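Local coordinates for protein trans-4-hydroxy-L-proline dehydratase (Clostridioides difficile 70-100-2010, PDB 6VXC) that uses a glycyl radical to dehydrate trans-4-hydroxy-L-proline to (S)-1-pyrroline-5-carboxylate in the anaerobic breakdown of hydroxyproline, at residues P273-Q278 and E314-N319; I476-L481 and E673-S678. One frame throughout, in Å; residues are numbered along the deposited sequence.

Following the chain from its N terminus, interaction 1 comes first: helix 276-293 starts at one of its segments, and helix 305-318 ends at the other, so P273-Q278 and E314-N319 close a short, largely helical loop of 35 residues. Interaction 2 opens much later and closes a far longer one: 191 residues lie between I476-L481, in helix 473-481, and E673-S678, in the loop after helix 667-673. The two loops follow in series, neither nesting nor crossing. The centres of interaction 1 and interaction 2 are about 57 Å apart, on opposite sides of the chain's centre. In each, one carboxylate from a helix takes a backbone N-H and a water.

Interaction 1. Residues P273-Q278 and E314-N319; sequences PETYHQ and ERDVEN
The carboxylate of D316 serves the first turn of a helix that is not its own: OD2 takes the N-H of Y276 directly and, through water, that of H277. The direct bond has Y276 N 2.7 Å from D316 OD2 and a nearly straight N-H...O angle of 164°; the donor comes in on the syn side but 33° out of the carboxylate plane. Water 2, 2.6 Å from D316 OD2, gives it a hydrogen and accepts the N-H of H277. Two N-H groups, one of them by way of water, are thus directed to a single oxygen, which would probably favour the charged form of the carboxylate. T275 is the N-cap residue of helix 276-293, and with Q278 it forms a capping box: T275 OG1 accepts from Q278 N at 3.0 Å, and Q278 OE1 takes T275 N weakly in return, with E274 N, 2.8 Å off, its stronger donor. D316 adds its acceptor to this cap from outside, its OD2 lying 3.4 Å from T275 CB and 3.3 Å from Y276 CB. The aromatic ring of Y276 swings away from D316, CG being anti to the backbone N (chi1 175°), and passes among L309, F312 and L330 until its hydroxyl bonds to A327 O. At the other carboxylate oxygen, water 1 gives hydrogens to D316 OD1 and E274 O and accepts from R315 NE at 2.7 Å, joining both segments.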
# COMPACT_ATOMS: atom_id res chain seq x y z
N PRO A 273 -15.58 -18.68 -13.24
CA PRO A 273 -16.90 -18.17 -12.84
C PRO A 273 -17.82 -18.03 -14.04
O PRO A 273 -17.39 -17.67 -15.13
CB PRO A 273 -16.57 -16.81 -12.21
CG PRO A 273 -15.30 -16.40 -12.87
CD PRO A 273 -14.51 -17.67 -13.08
N GLU A 274 -19.09 -18.35 -13.83
CA GLU A 274 -20.10 -18.22 -14.87
C GLU A 274 -21.06 -17.05 -14.64
O GLU A 274 -21.70 -16.60 -15.59
CB GLU A 274 -20.93 -19.51 -14.98
CG GLU A 274 -20.11 -20.75 -15.29
CD GLU A 274 -19.54 -20.77 -16.69
OE1 GLU A 274 -20.02 -19.97 -17.54
OE2 GLU A 274 -18.61 -21.56 -16.96
N THR A 275 -21.17 -16.56 -13.41
CA THR A 275 -22.10 -15.50 -13.05
C THR A 275 -21.36 -14.41 -12.29
O THR A 275 -20.26 -14.62 -11.77
CB THR A 275 -23.25 -16.03 -12.20
OG1 THR A 275 -22.75 -16.39 -10.91
CG2 THR A 275 -23.90 -17.30 -12.85
N TYR A 276 -21.99 -13.23 -12.21
CA TYR A 276 -21.47 -12.10 -11.45
C TYR A 276 -21.21 -12.48 -10.00
O TYR A 276 -20.17 -12.14 -9.43
CB TYR A 276 -22.47 -10.95 -11.56
CG TYR A 276 -22.24 -9.67 -10.79
CD1 TYR A 276 -22.60 -9.58 -9.45
CD2 TYR A 276 -21.78 -8.51 -11.43
CE1 TYR A 276 -22.46 -8.40 -8.76
CE2 TYR A 276 -21.64 -7.33 -10.74
CZ TYR A 276 -21.99 -7.28 -9.41
OH TYR A 276 -21.87 -6.13 -8.69
N HIS A 277 -22.17 -13.17 -9.39
CA HIS A 277 -22.00 -13.69 -8.04
C HIS A 277 -20.76 -14.59 -7.96
O HIS A 277 -19.94 -14.46 -7.05
CB HIS A 277 -23.26 -14.47 -7.65
CG HIS A 277 -23.36 -14.83 -6.21
ND1 HIS A 277 -22.26 -15.13 -5.43
CD2 HIS A 277 -24.44 -15.00 -5.42
CE1 HIS A 277 -22.67 -15.43 -4.21
NE2 HIS A 277 -23.98 -15.37 -4.18
N GLN A 278 -20.63 -15.52 -8.90
CA GLN A 278 -19.48 -16.44 -8.88
C GLN A 278 -18.18 -15.70 -9.12
O GLN A 278 -17.15 -16.10 -8.57
CB GLN A 278 -19.65 -17.54 -9.93
CG GLN A 278 -20.71 -18.54 -9.53
CD GLN A 278 -21.18 -19.40 -10.69
OE1 GLN A 278 -20.55 -19.46 -11.74
NE2 GLN A 278 -22.30 -20.07 -10.49
N GLU A 314 -23.90 -7.42 -17.30
CA GLU A 314 -24.74 -7.30 -18.48
C GLU A 314 -25.35 -8.64 -18.86
O GLU A 314 -26.55 -8.73 -19.15
CB GLU A 314 -23.91 -6.71 -19.63
CG GLU A 314 -23.52 -5.26 -19.40
CD GLU A 314 -22.87 -4.63 -20.61
OE1 GLU A 314 -22.59 -5.35 -21.58
OE2 GLU A 314 -22.63 -3.40 -20.60
N ARG A 315 -24.54 -9.70 -18.86
CA ARG A 315 -25.04 -11.03 -19.18
C ARG A 315 -26.10 -11.47 -18.17
O ARG A 315 -27.19 -11.93 -18.55
CB ARG A 315 -23.85 -12.00 -19.23
CG ARG A 315 -24.05 -13.33 -19.90
CD ARG A 315 -22.68 -13.91 -20.39
NE ARG A 315 -21.60 -13.80 -19.39
CZ ARG A 315 -20.41 -13.24 -19.59
NH1 ARG A 315 -20.08 -12.71 -20.77
NH2 ARG A 315 -19.53 -13.20 -18.61
N ASP A 316 -25.84 -11.27 -16.88
CA ASP A 316 -26.74 -11.78 -15.85
C ASP A 316 -28.08 -11.03 -15.84
O ASP A 316 -29.14 -11.66 -15.68
CB ASP A 316 -26.07 -11.71 -14.47
CG ASP A 316 -25.03 -12.84 -14.24
OD1 ASP A 316 -24.69 -13.57 -15.20
OD2 ASP A 316 -24.54 -12.97 -13.10
N VAL A 317 -28.07 -9.71 -16.03
CA VAL A 317 -29.34 -9.00 -16.04
C VAL A 317 -30.15 -9.37 -17.28
O VAL A 317 -31.36 -9.58 -17.21
CB VAL A 317 -29.14 -7.48 -15.93
CG1 VAL A 317 -28.24 -7.13 -14.72
CG2 VAL A 317 -28.58 -6.92 -17.19
N GLU A 318 -29.48 -9.50 -18.43
CA GLU A 318 -30.17 -9.91 -19.65
C GLU A 318 -30.82 -11.28 -19.51
O GLU A 318 -31.90 -11.53 -20.05
CB GLU A 318 -29.18 -9.88 -20.81
CG GLU A 318 -29.66 -10.53 -22.08
CD GLU A 318 -30.77 -9.74 -22.74
OE1 GLU A 318 -31.12 -8.66 -22.22
OE2 GLU A 318 -31.28 -10.21 -23.79
N ASN A 319 -30.18 -12.20 -18.79
CA ASN A 319 -30.75 -13.52 -18.55
C ASN A 319 -31.72 -13.54 -17.38
O ASN A 319 -32.25 -14.61 -17.06
CB ASN A 319 -29.65 -14.55 -18.32
CG ASN A 319 -28.84 -14.83 -19.57
OD1 ASN A 319 -29.34 -14.70 -20.69
ND2 ASN A 319 -27.57 -15.21 -19.39
O HOH W 1 -22.25 -14.06 -16.80
O HOH W 2 -24.93 -13.45 -10.60

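Interaction 2. Residues I476-L481 and E673-S678; sequences ILELTL and EIMGAS
E478 reaches from helix 473-481 across to M675 and G676. Before it in sequence, I476, whose CB is directed away from the loop, lends its carbonyl O to two donors, T480 N and T480 OG1, one from each side of the carbonyl plane. L477 packs on helix 575-591. E478 then makes the contact: with CG anti to the backbone N (chi1 -176°) and the chain extended beyond, its carboxylate is carried out to the loop. E478 OE2 takes the N-H of G676 through its syn lone pair, G676 N to E478 OE2 2.7 Å, though the bond is bent to 138°. Water 3 bridges the same oxygen to A677 O, donating to both. The side chains of M675 and E478 run antiparallel alongside one another, M675 CG lying 3.4 Å from E478 OE2 and 3.5 Å from E478 OE1. K475 forms a salt bridge with E478 OE1 and also bonds to I674 O, a second tie between helix and loop. I476 and T480 lean on helix 506-538, so helix 473-481 lies between that long helix, helix 575-591 and the loop that follows helix 667-673.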
# COMPACT_ATOMS: atom_id res chain seq x y z
N ILE A 476 19.07 13.14 4.91
CA ILE A 476 20.28 13.12 4.10
C ILE A 476 20.88 14.52 4.02
O ILE A 476 22.10 14.68 4.06
CB ILE A 476 19.98 12.52 2.71
CG1 ILE A 476 19.64 11.03 2.88
CG2 ILE A 476 21.16 12.75 1.74
CD1 ILE A 476 19.23 10.34 1.59
N LEU A 477 20.04 15.56 3.92
CA LEU A 477 20.58 16.92 4.01
C LEU A 477 21.17 17.16 5.40
O LEU A 477 22.24 17.76 5.53
CB LEU A 477 19.50 17.97 3.69
CG LEU A 477 19.95 19.44 3.80
CD1 LEU A 477 21.07 19.78 2.82
CD2 LEU A 477 18.79 20.40 3.59
N GLU A 478 20.50 16.66 6.45
CA GLU A 478 21.05 16.83 7.79
C GLU A 478 22.44 16.23 7.90
O GLU A 478 23.37 16.90 8.38
CB GLU A 478 20.11 16.20 8.82
CG GLU A 478 20.54 16.40 10.28
CD GLU A 478 19.50 15.88 11.28
OE1 GLU A 478 19.28 14.66 11.35
OE2 GLU A 478 18.88 16.71 11.98
N LEU A 479 22.63 15.02 7.37
CA LEU A 479 23.96 14.42 7.35
C LEU A 479 24.94 15.29 6.59
O LEU A 479 26.07 15.50 7.04
CB LEU A 479 23.92 13.01 6.73
CG LEU A 479 23.16 11.86 7.40
CD1 LEU A 479 23.42 10.55 6.64
CD2 LEU A 479 23.51 11.71 8.88
N THR A 480 24.52 15.82 5.43
CA THR A 480 25.36 16.72 4.64
C THR A 480 25.82 17.91 5.47
O THR A 480 26.99 18.31 5.41
CB THR A 480 24.60 17.22 3.40
OG1 THR A 480 24.11 16.11 2.65
CG2 THR A 480 25.49 18.10 2.50
N LEU A 481 24.90 18.54 6.20
CA LEU A 481 25.22 19.71 7.00
C LEU A 481 26.07 19.38 8.22
O LEU A 481 26.56 20.30 8.88
CB LEU A 481 23.95 20.44 7.42
CG LEU A 481 23.11 21.01 6.26
CD1 LEU A 481 21.82 21.63 6.76
CD2 LEU A 481 23.91 22.03 5.49
N GLU A 673 10.57 12.60 13.51
CA GLU A 673 10.83 12.40 14.93
C GLU A 673 12.31 12.16 15.23
O GLU A 673 12.79 12.52 16.31
CB GLU A 673 9.98 11.24 15.46
CG GLU A 673 8.50 11.58 15.65
CD GLU A 673 7.64 10.38 16.09
OE1 GLU A 673 6.58 10.62 16.73
OE2 GLU A 673 8.03 9.22 15.82
N ILE A 674 13.05 11.51 14.33
CA ILE A 674 14.45 11.24 14.62
C ILE A 674 15.37 12.18 13.86
O ILE A 674 16.52 11.84 13.54
CB ILE A 674 14.81 9.76 14.33
CG1 ILE A 674 14.19 9.31 13.01
CG2 ILE A 674 14.37 8.89 15.49
CD1 ILE A 674 14.96 9.81 11.82
N MET A 675 14.88 13.37 13.54
CA MET A 675 15.66 14.40 12.87
C MET A 675 15.66 15.68 13.69
O MET A 675 14.67 16.01 14.35
CB MET A 675 15.11 14.67 11.47
CG MET A 675 15.96 15.56 10.59
SD MET A 675 15.30 15.54 8.91
CE MET A 675 15.94 17.06 8.31
N GLY A 676 16.78 16.40 13.65
CA GLY A 676 16.85 17.68 14.32
C GLY A 676 16.12 18.75 13.54
O GLY A 676 15.43 18.49 12.55
N ALA A 677 16.29 19.99 14.00
CA ALA A 677 15.72 21.12 13.28
C ALA A 677 16.33 21.19 11.89
O ALA A 677 17.47 20.77 11.67
CB ALA A 677 15.97 22.42 14.04
N SER A 678 15.56 21.70 10.94
CA SER A 678 16.03 21.84 9.58
C SER A 678 16.04 23.30 9.15
O SER A 678 15.36 24.14 9.75
CB SER A 678 15.19 21.00 8.59
OG SER A 678 13.80 21.07 8.82
O HOH W 3 19.48 19.21 12.63